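Local coordinates for triacylglycerol lipase (Clostridium botulinum, PDB 5AH1), which hydrolyses ester bonds as a zinc-binding alpha/beta-hydrolase of the triacylglycerol lipase class and also acts on synthetic polyesters, at residues Glu108-Glu116 against Lys437-Ser445; Gln348-Phe356 against Asn423-Phe433. All coordinates share one frame; numbering follows the deposited sequence.

Contact 1. Residues Glu108-Glu116 against Lys437-Ser445; sequences EKLNASGHE and KDWYMDYAS
Lys109 CG comes to 4.4 Å from Lys437 CD, and both ammonium groups donate to one water, which lies 3.1 Å from Lys109 NZ and 2.7 Å from Lys437 NZ. The next residue, Leu110, lays one methyl, CD2, against helix 437-445, where it touches Tyr440 O and the CA and CG of Met441. The same Leu110 CD2 is 3.8 Å from Ala444 CB. The axes of helical segments 108-112 and 437-445 pass 9.7 Å apart and cross at -48°. Ser113, the first residue to leave helical geometry, holds OG between its backbone N and carbonyl carbon (chi1 53°). That turns the hydroxyl back toward the carbonyls of Lys109 and Leu110 and puts Ser113 OG 3.3 Å from Met441 SD. Gly114, with positive phi, is the C-prime residue of a Schellman motif: His115 N bonds Leu110 O, and Gly114 N bonds Asn111 O. After this reversal Ala444 CB sits over one face of the His115 ring in a CH-pi contact, 3.7 Å from its centroid, while Ser113 O lies over the opposite face, toward the rim. The contact packs the end of helix 106-112, just before edge strand 117-120, on the C-terminal helix 437-448 of the alpha/beta-hydrolase fold. No direct hydrogen bond joins the two segments, so apolar, sulfur and CH-pi contacts carry the packing, and the shared water probably eases the proximity of two like-charged lysine ends.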
ATOM      1  N   GLU A 108      17.506   5.130  -3.779  0.57 13.91           N
ATOM      2  CA  GLU A 108      18.899   5.498  -4.012  0.57 15.05           C
ATOM      3  C   GLU A 108      19.589   5.857  -2.696  0.57 15.29           C
ATOM      4  O   GLU A 108      20.722   5.441  -2.451  0.57 15.61           O
ATOM      5  CB  GLU A 108      18.983   6.662  -5.010  0.57 16.50           C
ATOM      6  CG  GLU A 108      20.385   6.904  -5.597  0.57 18.55           C
ATOM      7  CD  GLU A 108      21.304   7.719  -4.690  0.57 20.99           C
ATOM      8  OE1 GLU A 108      20.802   8.560  -3.912  0.57 22.09           O
ATOM      9  OE2 GLU A 108      22.540   7.526  -4.772  0.57 22.41           O
ATOM     10  N   LYS A 109      18.901   6.615  -1.847  1.00 15.07           N
ATOM     11  CA  LYS A 109      19.471   7.036  -0.568  1.00 14.76           C
ATOM     12  C   LYS A 109      19.748   5.840   0.327  1.00 15.32           C
ATOM     13  O   LYS A 109      20.777   5.780   1.008  1.00 15.92           O
ATOM     14  CB  LYS A 109      18.534   8.021   0.134  1.00 16.23           C
ATOM     15  CG  LYS A 109      18.321   9.326  -0.609  1.00 17.43           C
ATOM     16  CD  LYS A 109      19.618  10.053  -0.894  1.00 19.39           C
ATOM     17  CE  LYS A 109      19.354  11.376  -1.599  1.00 20.97           C
ATOM     18  NZ  LYS A 109      20.610  12.127  -1.877  1.00 23.29           N
ATOM     19  N   LEU A 110      18.838   4.882   0.328  1.00 14.24           N
ATOM     20  CA  LEU A 110      19.016   3.675   1.111  1.00 13.49           C
ATOM     21  C   LEU A 110      20.217   2.879   0.613  1.00 14.38           C
ATOM     22  O   LEU A 110      21.089   2.512   1.388  1.00 14.95           O
ATOM     23  CB  LEU A 110      17.740   2.836   1.050  1.00 13.36           C
ATOM     24  CG  LEU A 110      16.613   3.360   1.935  1.00 14.19           C
ATOM     25  CD1 LEU A 110      15.243   2.830   1.493  1.00 13.84           C
ATOM     26  CD2 LEU A 110      16.902   2.993   3.386  1.00 14.98           C
ATOM     27  N   ASN A 111      20.284   2.632  -0.685  1.00 13.63           N
ATOM     28  CA  ASN A 111      21.427   1.910  -1.230  1.00 14.08           C
ATOM     29  C   ASN A 111      22.741   2.632  -0.970  1.00 15.66           C
ATOM     30  O   ASN A 111      23.751   2.000  -0.649  1.00 16.76           O
ATOM     31  CB  ASN A 111      21.244   1.640  -2.719  1.00 13.52           C
ATOM     32  CG  ASN A 111      20.257   0.518  -2.979  1.00 13.63           C
ATOM     33  OD1 ASN A 111      20.516  -0.627  -2.645  1.00 14.05           O
ATOM     34  ND2 ASN A 111      19.127   0.841  -3.568  1.00 15.02           N
ATOM     35  N   ALA A 112      22.735   3.954  -1.077  1.00 16.62           N
ATOM     36  CA  ALA A 112      23.966   4.727  -0.886  1.00 18.68           C
ATOM     37  C   ALA A 112      24.485   4.636   0.551  1.00 20.04           C
ATOM     38  O   ALA A 112      25.689   4.781   0.800  1.00 21.33           O
ATOM     39  CB  ALA A 112      23.737   6.180  -1.278  1.00 19.74           C
ATOM     40  N   SER A 113      23.582   4.398   1.496  1.00 19.96           N
ATOM     41  CA  SER A 113      23.946   4.304   2.903  1.00 20.91           C
ATOM     42  C   SER A 113      24.080   2.857   3.378  1.00 20.60           C
ATOM     43  O   SER A 113      24.120   2.598   4.576  1.00 21.34           O
ATOM     44  CB  SER A 113      22.962   5.092   3.778  1.00 22.24           C
ATOM     45  OG  SER A 113      21.614   4.721   3.548  1.00 25.39           O
ATOM     46  N   GLY A 114      24.168   1.925   2.432  1.00 19.34           N
ATOM     47  CA  GLY A 114      24.485   0.546   2.754  1.00 19.36           C
ATOM     48  C   GLY A 114      23.291  -0.353   3.038  1.00 18.37           C
ATOM     49  O   GLY A 114      23.461  -1.430   3.620  1.00 20.50           O
ATOM     50  N   HIS A 115      22.094   0.075   2.633  1.00 15.78           N
ATOM     51  CA  HIS A 115      20.878  -0.705   2.835  1.00 15.56           C
ATOM     52  C   HIS A 115      20.367  -1.146   1.469  1.00 14.55           C
ATOM     53  O   HIS A 115      19.711  -0.375   0.765  1.00 14.66           O
ATOM     54  CB  HIS A 115      19.836   0.133   3.575  1.00 16.43           C
ATOM     55  CG  HIS A 115      20.363   0.808   4.806  1.00 17.96           C
ATOM     56  ND1 HIS A 115      20.673   0.120   5.958  1.00 18.88           N
ATOM     57  CD2 HIS A 115      20.616   2.113   5.070  1.00 18.34           C
ATOM     58  CE1 HIS A 115      21.110   0.969   6.873  1.00 18.71           C
ATOM     59  NE2 HIS A 115      21.083   2.185   6.360  1.00 19.44           N
ATOM     60  N   GLU A 116      20.695  -2.379   1.086  1.00 14.20           N
ATOM     61  CA  GLU A 116      20.286  -2.921  -0.208  1.00 13.51           C
ATOM     62  C   GLU A 116      18.767  -2.865  -0.333  1.00 12.72           C
ATOM     63  O   GLU A 116      18.047  -3.419   0.506  1.00 12.31           O
ATOM     64  CB  GLU A 116      20.789  -4.358  -0.371  1.00 14.32           C
ATOM     65  CG  GLU A 116      20.592  -4.924  -1.774  1.00 13.94           C
ATOM     66  CD  GLU A 116      20.982  -6.385  -1.885  1.00 15.19           C
ATOM     67  OE1 GLU A 116      21.484  -6.943  -0.894  1.00 17.12           O
ATOM     68  OE2 GLU A 116      20.786  -6.989  -2.957  1.00 15.28           O
ATOM     69  N   LYS A 437      13.872  10.878   4.540  1.00 12.13           N
ATOM     70  CA  LYS A 437      14.919   9.935   4.145  1.00 13.45           C
ATOM     71  C   LYS A 437      15.641   9.348   5.362  1.00 12.79           C
ATOM     72  O   LYS A 437      15.936   8.152   5.406  1.00 12.72           O
ATOM     73  CB  LYS A 437      15.894  10.556   3.140  1.00 15.01           C
ATOM     74  CG  LYS A 437      16.728  11.699   3.673  1.00 16.64           C
ATOM     75  CD  LYS A 437      17.519  12.350   2.548  1.00 18.63           C
ATOM     76  CE  LYS A 437      18.348  13.519   3.053  1.00 19.79           C
ATOM     77  NZ  LYS A 437      19.078  14.214   1.952  1.00 20.60           N
ATOM     78  N   ASP A 438      15.903  10.169   6.368  1.00 13.07           N
ATOM     79  CA  ASP A 438      16.592   9.673   7.561  1.00 13.51           C
ATOM     80  C   ASP A 438      15.752   8.652   8.321  1.00 12.59           C
ATOM     81  O   ASP A 438      16.272   7.680   8.857  1.00 12.50           O
ATOM     82  CB  ASP A 438      16.992  10.838   8.464  1.00 16.85           C
ATOM     83  CG  ASP A 438      18.074  11.695   7.842  1.00 21.51           C
ATOM     84  OD1 ASP A 438      19.100  11.124   7.418  1.00 23.79           O
ATOM     85  OD2 ASP A 438      17.889  12.929   7.759  1.00 23.68           O
ATOM     86  N   TRP A 439      14.441   8.858   8.341  1.00 11.57           N
ATOM     87  CA  TRP A 439      13.533   7.908   8.968  1.00 11.40           C
ATOM     88  C   TRP A 439      13.670   6.539   8.305  1.00 10.82           C
ATOM     89  O   TRP A 439      13.812   5.510   8.991  1.00 10.47           O
ATOM     90  CB  TRP A 439      12.101   8.428   8.884  1.00 11.01           C
ATOM     91  CG  TRP A 439      11.064   7.637   9.667  1.00 10.61           C
ATOM     92  CD1 TRP A 439      10.535   7.965  10.875  1.00 10.52           C
ATOM     93  CD2 TRP A 439      10.391   6.430   9.253  1.00 10.34           C
ATOM     94  NE1 TRP A 439       9.605   7.033  11.262  1.00 11.46           N
ATOM     95  CE2 TRP A 439       9.498   6.079  10.285  1.00 11.05           C
ATOM     96  CE3 TRP A 439      10.464   5.613   8.121  1.00  9.95           C
ATOM     97  CZ2 TRP A 439       8.699   4.938  10.228  1.00 10.94           C
ATOM     98  CZ3 TRP A 439       9.669   4.486   8.064  1.00 10.71           C
ATOM     99  CH2 TRP A 439       8.795   4.156   9.111  1.00 11.17           C
ATOM    100  N   TYR A 440      13.647   6.519   6.975  1.00  9.72           N
ATOM    101  CA  TYR A 440      13.777   5.261   6.256  1.00  9.76           C
ATOM    102  C   TYR A 440      15.149   4.608   6.432  1.00 10.34           C
ATOM    103  O   TYR A 440      15.240   3.387   6.556  1.00 10.36           O
ATOM    104  CB  TYR A 440      13.444   5.443   4.773  1.00  9.60           C
ATOM    105  CG  TYR A 440      11.962   5.510   4.532  1.00  9.57           C
ATOM    106  CD1 TYR A 440      11.279   6.713   4.586  1.00  9.62           C
ATOM    107  CD2 TYR A 440      11.237   4.350   4.303  1.00 10.60           C
ATOM    108  CE1 TYR A 440       9.916   6.762   4.394  1.00  9.70           C
ATOM    109  CE2 TYR A 440       9.871   4.391   4.102  1.00 10.88           C
ATOM    110  CZ  TYR A 440       9.223   5.600   4.160  1.00  9.93           C
ATOM    111  OH  TYR A 440       7.860   5.626   3.969  1.00 10.93           O
ATOM    112  N   MET A 441      16.216   5.406   6.455  1.00 11.77           N
ATOM    113  CA  MET A 441      17.550   4.852   6.681  1.00 12.20           C
ATOM    114  C   MET A 441      17.652   4.232   8.078  1.00 11.36           C
ATOM    115  O   MET A 441      18.206   3.139   8.243  1.00 11.72           O
ATOM    116  CB  MET A 441      18.617   5.919   6.427  1.00 15.81           C
ATOM    117  CG  MET A 441      18.728   6.222   4.915  1.00 19.68           C
ATOM    118  SD  MET A 441      19.949   7.412   4.434  1.00 24.73           S
ATOM    119  CE  MET A 441      19.174   8.884   5.043  1.00 24.39           C
ATOM    120  N   ASP A 442      17.097   4.917   9.075  1.00 10.84           N
ATOM    121  CA  ASP A 442      17.073   4.381  10.426  1.00 11.55           C
ATOM    122  C   ASP A 442      16.212   3.132  10.517  1.00 10.15           C
ATOM    123  O   ASP A 442      16.539   2.216  11.260  1.00 10.46           O
ATOM    124  CB  ASP A 442      16.591   5.434  11.434  1.00 12.89           C
ATOM    125  CG  ASP A 442      17.650   6.482  11.738  1.00 16.42           C
ATOM    126  OD1 ASP A 442      18.823   6.298  11.340  1.00 17.69           O
ATOM    127  OD2 ASP A 442      17.298   7.495  12.379  1.00 17.45           O
ATOM    128  N   TYR A 443      15.113   3.077   9.766  1.00  9.23           N
ATOM    129  CA  TYR A 443      14.274   1.885   9.801  1.00  9.20           C
ATOM    130  C   TYR A 443      14.993   0.710   9.157  1.00  8.57           C
ATOM    131  O   TYR A 443      14.905  -0.413   9.644  1.00  9.31           O
ATOM    132  CB  TYR A 443      12.934   2.108   9.103  1.00  8.88           C
ATOM    133  CG  TYR A 443      11.891   1.041   9.372  1.00  8.85           C
ATOM    134  CD1 TYR A 443      11.802   0.403  10.605  1.00  9.09           C
ATOM    135  CD2 TYR A 443      10.959   0.705   8.406  1.00  9.53           C
ATOM    136  CE1 TYR A 443      10.834  -0.539  10.856  1.00  8.86           C
ATOM    137  CE2 TYR A 443       9.984  -0.236   8.660  1.00  8.75           C
ATOM    138  CZ  TYR A 443       9.925  -0.854   9.880  1.00  8.74           C
ATOM    139  OH  TYR A 443       8.938  -1.777  10.174  1.00  9.36           O
ATOM    140  N   ALA A 444      15.706   0.967   8.062  1.00  9.15           N
ATOM    141  CA  ALA A 444      16.466  -0.100   7.412  1.00  9.57           C
ATOM    142  C   ALA A 444      17.494  -0.657   8.393  1.00  9.17           C
ATOM    143  O   ALA A 444      17.678  -1.864   8.475  1.00 10.10           O
ATOM    144  CB  ALA A 444      17.160   0.398   6.156  1.00 10.03           C
ATOM    145  N   SER A 445      18.174   0.232   9.108  0.68 10.71           N
ATOM    146  CA  SER A 445      19.141  -0.193  10.126  0.68 10.95           C
ATOM    147  C   SER A 445      18.440  -1.060  11.185  0.68  9.96           C
ATOM    148  O   SER A 445      18.929  -2.135  11.555  0.68 11.30           O
ATOM    149  CB  SER A 445      19.814   1.007  10.787  0.68 11.69           C
ATOM    150  OG  SER A 445      20.658   1.696   9.875  0.68 12.83           O
TER
HETATM  151  O   HOH W   1      21.169  12.724   1.067  1.00 38.40           O

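Contact 2. Residues Gln348-Phe356 against Asn423-Phe433; sequences QIGPMNPIF and NTDHMDIVGTF. With K (potassium ion), chain C.
Pro351 O and the carboxylates of Asp425 and Asp428 meet at a potassium ion, the centre of this contact. Pro351 O lies 2.4 Å and Asp425 OD2 2.5 Å from the potassium ion; Asp428 chelates it through both oxygens, and three waters bring the ligand atoms to seven. The ion gathers oxygens that would otherwise probably repel. Hydrogen bonds fix these ligands. Asn353 N reaches Asp425 OD2 on its anti side at 2.9 Å. With chi1 77°, the Asp425 carboxylate lies where OD1 can take the N-H groups of Met427 and Asp428, an Asx turn and an Asx motif. Phe433 N uses the anti lone pair of Asp428 OD1. Farther out, Gln348 NE2 donates almost straight to Asn423 OD1 (2.8 Å, 166°), and a water joins Gln348 OE1 to Asn423 N. Apolar contact comes from Phe356, whose CZ, in the conformer given, meets Met427 CE at 3.6 Å, with Met427 SD at the ring edge in a Met-aromatic contact. His426, on the potassium-bound loop 423-433, bonds Asp384 through ND1 and touches the GxSxG elbow, consistent with the histidine and acid of an alpha/beta-hydrolase triad with Ser182. Loop 348-356 runs from strand 345-347 to helix 357-363, and loop 423-433 precedes helix 437-448; Phe356 and Phe433 pack on helix 242-257.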
ATOM      1  N   GLN A 348      -6.402  18.505  10.337  1.00 13.85           N
ATOM      2  CA  GLN A 348      -5.500  19.480  10.943  1.00 15.10           C
ATOM      3  C   GLN A 348      -4.940  20.384   9.858  1.00 14.65           C
ATOM      4  O   GLN A 348      -4.313  19.920   8.911  1.00 14.83           O
ATOM      5  CB  GLN A 348      -4.311  18.801  11.626  1.00 15.92           C
ATOM      6  CG  GLN A 348      -4.634  17.913  12.819  1.00 17.88           C
ATOM      7  CD  GLN A 348      -3.397  17.181  13.305  1.00 19.22           C
ATOM      8  OE1 GLN A 348      -3.153  16.039  12.941  1.00 18.76           O
ATOM      9  NE2 GLN A 348      -2.595  17.855  14.099  1.00 21.33           N
ATOM     10  N   ILE A 349      -5.157  21.681  10.013  0.58 15.57           N
ATOM     11  CA  ILE A 349      -4.645  22.661   9.070  0.58 16.57           C
ATOM     12  C   ILE A 349      -3.141  22.812   9.269  0.58 16.65           C
ATOM     13  O   ILE A 349      -2.685  23.167  10.356  0.58 18.13           O
ATOM     14  CB  ILE A 349      -5.349  24.019   9.256  0.58 18.07           C
ATOM     15  CG1 ILE A 349      -6.871  23.834   9.228  0.58 19.05           C
ATOM     16  CG2 ILE A 349      -4.895  25.015   8.189  0.58 18.70           C
ATOM     17  CD1 ILE A 349      -7.394  23.141   7.981  0.58 19.26           C
ATOM     18  N   GLY A 350      -2.380  22.537   8.213  1.00 15.43           N
ATOM     19  CA  GLY A 350      -0.932  22.518   8.284  1.00 14.82           C
ATOM     20  C   GLY A 350      -0.470  21.133   7.879  1.00 14.02           C
ATOM     21  O   GLY A 350       0.005  20.926   6.759  1.00 15.66           O
ATOM     22  N   PRO A 351      -0.651  20.151   8.769  1.00 13.90           N
ATOM     23  CA  PRO A 351      -0.231  18.782   8.454  1.00 13.57           C
ATOM     24  C   PRO A 351      -0.980  18.130   7.291  1.00 12.55           C
ATOM     25  O   PRO A 351      -0.382  17.375   6.538  1.00 13.26           O
ATOM     26  CB  PRO A 351      -0.506  18.032   9.765  1.00 15.47           C
ATOM     27  CG  PRO A 351      -0.462  19.086  10.816  1.00 17.04           C
ATOM     28  CD  PRO A 351      -1.055  20.287  10.178  1.00 15.78           C
ATOM     29  N   MET A 352      -2.274  18.398   7.151  0.81 11.84           N
ATOM     30  CA  MET A 352      -3.081  17.727   6.124  0.81 11.87           C
ATOM     31  C   MET A 352      -3.042  18.443   4.783  0.81 11.72           C
ATOM     32  O   MET A 352      -3.380  19.617   4.691  0.81 12.72           O
ATOM     33  CB  MET A 352      -4.541  17.616   6.583  0.81 12.25           C
ATOM     34  CG  MET A 352      -5.428  16.790   5.661  0.81 12.23           C
ATOM     35  SD  MET A 352      -5.168  15.017   5.792  0.81 11.10           S
ATOM     36  CE  MET A 352      -6.090  14.660   7.276  0.81 11.32           C
ATOM     37  N   ASN A 353      -2.645  17.725   3.740  1.00 11.71           N
ATOM     38  CA  ASN A 353      -2.718  18.240   2.387  1.00 12.60           C
ATOM     39  C   ASN A 353      -4.152  18.714   2.128  1.00 12.01           C
ATOM     40  O   ASN A 353      -5.088  17.968   2.381  1.00 12.09           O
ATOM     41  CB  ASN A 353      -2.375  17.108   1.422  1.00 13.24           C
ATOM     42  CG  ASN A 353      -2.158  17.578  -0.006  1.00 14.97           C
ATOM     43  OD1 ASN A 353      -2.817  18.502  -0.481  1.00 15.82           O
ATOM     44  ND2 ASN A 353      -1.252  16.909  -0.714  1.00 15.52           N
ATOM     45  N   PRO A 354      -4.338  19.956   1.646  1.00 11.74           N
ATOM     46  CA  PRO A 354      -5.703  20.438   1.367  1.00 12.05           C
ATOM     47  C   PRO A 354      -6.522  19.525   0.442  1.00 12.49           C
ATOM     48  O   PRO A 354      -7.746  19.493   0.553  1.00 12.35           O
ATOM     49  CB  PRO A 354      -5.458  21.815   0.746  1.00 13.56           C
ATOM     50  CG  PRO A 354      -4.166  22.255   1.385  1.00 14.91           C
ATOM     51  CD  PRO A 354      -3.337  21.026   1.459  1.00 13.68           C
ATOM     52  N   ILE A 355      -5.856  18.752  -0.411  1.00 12.72           N
ATOM     53  CA  ILE A 355      -6.539  17.801  -1.288  1.00 14.26           C
ATOM     54  C   ILE A 355      -7.295  16.729  -0.494  1.00 12.64           C
ATOM     55  O   ILE A 355      -8.248  16.134  -0.996  1.00 13.36           O
ATOM     56  CB  ILE A 355      -5.540  17.119  -2.291  1.00 18.68           C
ATOM     57  CG1 ILE A 355      -6.273  16.417  -3.425  1.00 22.77           C
ATOM     58  CG2 ILE A 355      -4.679  16.073  -1.619  1.00 19.14           C
ATOM     59  CD1 ILE A 355      -7.014  17.319  -4.317  1.00 24.91           C
ATOM     60  N   PHE A 356      -6.885  16.514   0.751  1.00 11.06           N
ATOM     61  CA  PHE A 356      -7.501  15.502   1.614  1.00 11.06           C
ATOM     62  C   PHE A 356      -8.486  16.116   2.611  1.00 11.76           C
ATOM     63  O   PHE A 356      -9.009  15.420   3.463  1.00 12.62           O
ATOM     64  CB  PHE A 356      -6.430  14.735   2.413  1.00 11.19           C
ATOM     65  CG  PHE A 356      -5.497  13.903   1.577  1.00 11.81           C
ATOM     66  CD1 PHE A 356      -5.961  13.176   0.501  1.00 12.63           C
ATOM     67  CD2 PHE A 356      -4.149  13.848   1.888  1.00 12.33           C
ATOM     68  CE1 PHE A 356      -5.097  12.409  -0.256  1.00 13.05           C
ATOM     69  CE2 PHE A 356      -3.277  13.083   1.134  1.00 14.00           C
ATOM     70  CZ  PHE A 356      -3.753  12.370   0.057  1.00 13.25           C
ATOM     71  N   ASN A 423       0.560  14.024  13.127  1.00 10.86           N
ATOM     72  CA  ASN A 423       0.739  15.217  12.304  1.00 11.39           C
ATOM     73  C   ASN A 423       1.310  14.902  10.926  1.00 10.48           C
ATOM     74  O   ASN A 423       2.105  15.685  10.390  1.00 11.95           O
ATOM     75  CB  ASN A 423       1.658  16.215  13.019  1.00 13.89           C
ATOM     76  CG  ASN A 423       1.162  16.571  14.398  1.00 16.68           C
ATOM     77  OD1 ASN A 423      -0.034  16.766  14.611  1.00 19.00           O
ATOM     78  ND2 ASN A 423       2.079  16.642  15.354  1.00 17.78           N
ATOM     79  N   THR A 424       0.912  13.766  10.356  1.00  9.95           N
ATOM     80  CA  THR A 424       1.499  13.260   9.125  1.00  9.48           C
ATOM     81  C   THR A 424       0.392  12.669   8.283  1.00  9.83           C
ATOM     82  O   THR A 424      -0.262  11.715   8.704  1.00 10.17           O
ATOM     83  CB  THR A 424       2.550  12.188   9.444  1.00 10.43           C
ATOM     84  OG1 THR A 424       3.565  12.757  10.278  1.00 11.42           O
ATOM     85  CG2 THR A 424       3.179  11.641   8.178  1.00 11.00           C
ATOM     86  N   ASP A 425       0.151  13.241   7.110  1.00  8.89           N
ATOM     87  CA  ASP A 425      -0.904  12.719   6.249  1.00  8.67           C
ATOM     88  C   ASP A 425      -0.456  11.504   5.457  1.00  8.90           C
ATOM     89  O   ASP A 425       0.707  11.120   5.474  1.00  9.29           O
ATOM     90  CB  ASP A 425      -1.582  13.808   5.380  1.00  9.71           C
ATOM     91  CG  ASP A 425      -0.778  14.269   4.164  1.00 10.06           C
ATOM     92  OD1 ASP A 425      -0.124  13.476   3.462  1.00 10.24           O
ATOM     93  OD2 ASP A 425      -0.871  15.479   3.873  1.00 11.19           O
ATOM     94  N   HIS A 426      -1.420  10.918   4.751  1.00  7.93           N
ATOM     95  CA  HIS A 426      -1.233   9.656   4.075  1.00  7.88           C
ATOM     96  C   HIS A 426      -0.035   9.632   3.127  1.00  8.44           C
ATOM     97  O   HIS A 426       0.646   8.622   3.037  1.00  8.68           O
ATOM     98  CB  HIS A 426      -2.510   9.335   3.296  1.00  8.09           C
ATOM     99  CG  HIS A 426      -2.590   7.913   2.840  1.00  8.39           C
ATOM    100  ND1 HIS A 426      -2.783   6.866   3.712  1.00  8.81           N
ATOM    101  CD2 HIS A 426      -2.513   7.361   1.608  1.00  9.21           C
ATOM    102  CE1 HIS A 426      -2.821   5.730   3.036  1.00  9.16           C
ATOM    103  NE2 HIS A 426      -2.663   6.005   1.755  1.00  9.81           N
ATOM    104  N   MET A 427       0.183  10.734   2.413  0.50  9.11           N
ATOM    105  CA  MET A 427       1.239  10.805   1.407  0.50  9.30           C
ATOM    106  C   MET A 427       2.548  11.371   1.990  0.50  9.05           C
ATOM    107  O   MET A 427       3.639  11.073   1.484  0.50  9.62           O
ATOM    108  CB  MET A 427       0.765  11.617   0.192  0.50 10.86           C
ATOM    109  CG  MET A 427      -0.398  10.972  -0.549  0.50 11.93           C
ATOM    110  SD  MET A 427      -0.648  11.598  -2.226  0.50 12.97           S
ATOM    111  CE  MET A 427      -0.887  13.347  -1.948  0.50 12.45           C
ATOM    112  N   ASP A 428       2.449  12.172   3.050  1.00  9.19           N
ATOM    113  CA  ASP A 428       3.634  12.778   3.669  1.00  9.57           C
ATOM    114  C   ASP A 428       4.674  11.730   4.042  1.00  8.60           C
ATOM    115  O   ASP A 428       5.884  11.987   3.968  1.00  9.54           O
ATOM    116  CB  ASP A 428       3.266  13.499   4.963  1.00  9.76           C
ATOM    117  CG  ASP A 428       2.469  14.780   4.749  1.00  9.71           C
ATOM    118  OD1 ASP A 428       2.524  15.364   3.637  1.00 12.18           O
ATOM    119  OD2 ASP A 428       1.781  15.209   5.707  1.00 10.15           O
ATOM    120  N   ILE A 429       4.221  10.567   4.496  1.00  9.08           N
ATOM    121  CA  ILE A 429       5.134   9.539   4.992  1.00  9.00           C
ATOM    122  C   ILE A 429       5.967   8.895   3.884  1.00  9.35           C
ATOM    123  O   ILE A 429       6.978   8.252   4.167  1.00  9.86           O
ATOM    124  CB  ILE A 429       4.374   8.464   5.836  1.00  9.46           C
ATOM    125  CG1 ILE A 429       5.330   7.491   6.552  1.00 10.04           C
ATOM    126  CG2 ILE A 429       3.343   7.714   4.957  1.00  8.59           C
ATOM    127  CD1 ILE A 429       6.352   8.158   7.476  1.00 10.46           C
ATOM    128  N   VAL A 430       5.545   9.054   2.626  1.00  8.77           N
ATOM    129  CA  VAL A 430       6.377   8.639   1.494  1.00  8.84           C
ATOM    130  C   VAL A 430       6.980   9.855   0.765  1.00 10.11           C
ATOM    131  O   VAL A 430       7.433   9.740  -0.382  1.00 11.02           O
ATOM    132  CB  VAL A 430       5.627   7.696   0.508  1.00  9.63           C
ATOM    133  CG1 VAL A 430       5.278   6.401   1.194  1.00 10.28           C
ATOM    134  CG2 VAL A 430       4.364   8.341  -0.066  1.00 10.79           C
ATOM    135  N   GLY A 431       7.040  10.999   1.446  1.00 10.97           N
ATOM    136  CA  GLY A 431       7.792  12.141   0.934  1.00 11.06           C
ATOM    137  C   GLY A 431       6.998  13.159   0.142  1.00 11.32           C
ATOM    138  O   GLY A 431       7.562  14.121  -0.382  1.00 12.06           O
ATOM    139  N   THR A 432       5.687  12.958   0.067  1.00 12.03           N
ATOM    140  CA  THR A 432       4.778  13.826  -0.670  1.00 12.36           C
ATOM    141  C   THR A 432       3.740  14.401   0.317  1.00 12.40           C
ATOM    142  O   THR A 432       2.596  13.937   0.374  1.00 11.36           O
ATOM    143  CB  THR A 432       4.113  13.013  -1.798  1.00 12.36           C
ATOM    144  OG1 THR A 432       5.136  12.554  -2.698  1.00 13.60           O
ATOM    145  CG2 THR A 432       3.106  13.841  -2.588  1.00 12.89           C
ATOM    146  N   PHE A 433       4.111  15.412   1.108  1.00 12.14           N
ATOM    147  CA  PHE A 433       5.381  16.140   1.040  1.00 13.23           C
ATOM    148  C   PHE A 433       6.022  16.148   2.420  1.00 13.35           C
ATOM    149  O   PHE A 433       5.429  16.617   3.388  1.00 14.41           O
ATOM    150  CB  PHE A 433       5.117  17.568   0.562  1.00 14.37           C
ATOM    151  CG  PHE A 433       4.486  17.630  -0.800  1.00 15.46           C
ATOM    152  CD1 PHE A 433       5.235  17.352  -1.937  1.00 15.88           C
ATOM    153  CD2 PHE A 433       3.147  17.942  -0.945  1.00 16.51           C
ATOM    154  CE1 PHE A 433       4.661  17.389  -3.190  1.00 16.75           C
ATOM    155  CE2 PHE A 433       2.571  17.989  -2.198  1.00 16.52           C
ATOM    156  CZ  PHE A 433       3.334  17.704  -3.322  1.00 17.27           C
TER
HETATM  157  K     K C1456       0.862  17.140   4.472  1.00 12.62           K
HETATM  158  O   HOH W   2      -2.078  13.869  14.198  1.00 13.49           O
HETATM  159  O   HOH W   3       0.164  19.473   4.411  1.00 16.39           O
HETATM  160  O   HOH W   4       0.397  15.131   1.084  1.00 11.63           O
HETATM  161  O   HOH W   5       3.240  18.080   4.470  1.00 21.68           O
HETATM  162  O   HOH W   6       0.855  17.672   2.096  1.00 16.11           O

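From the N terminus, the chain passes helix 106-112 and the turn leading to edge strand 117-120, then builds most of the parallel sheet before reaching loop 348-356. It continues through the last sheet strands, 403-405 and 415-417, and at 423-433 contact 2 closes a loop with 66 intervening residues. A few residues later helix 437-448 returns to segment 108-116, closing contact 1 over 320 residues, so contact 2 is nested within it. Their centres lie 22 Å apart, yet they touch: Tyr440 OH of contact 1 probably hydrogen-bonds Ile429 O of contact 2. Helix 437-448 thereby connects the early helix with loop 423-433, one of the two loops that bind the potassium ion.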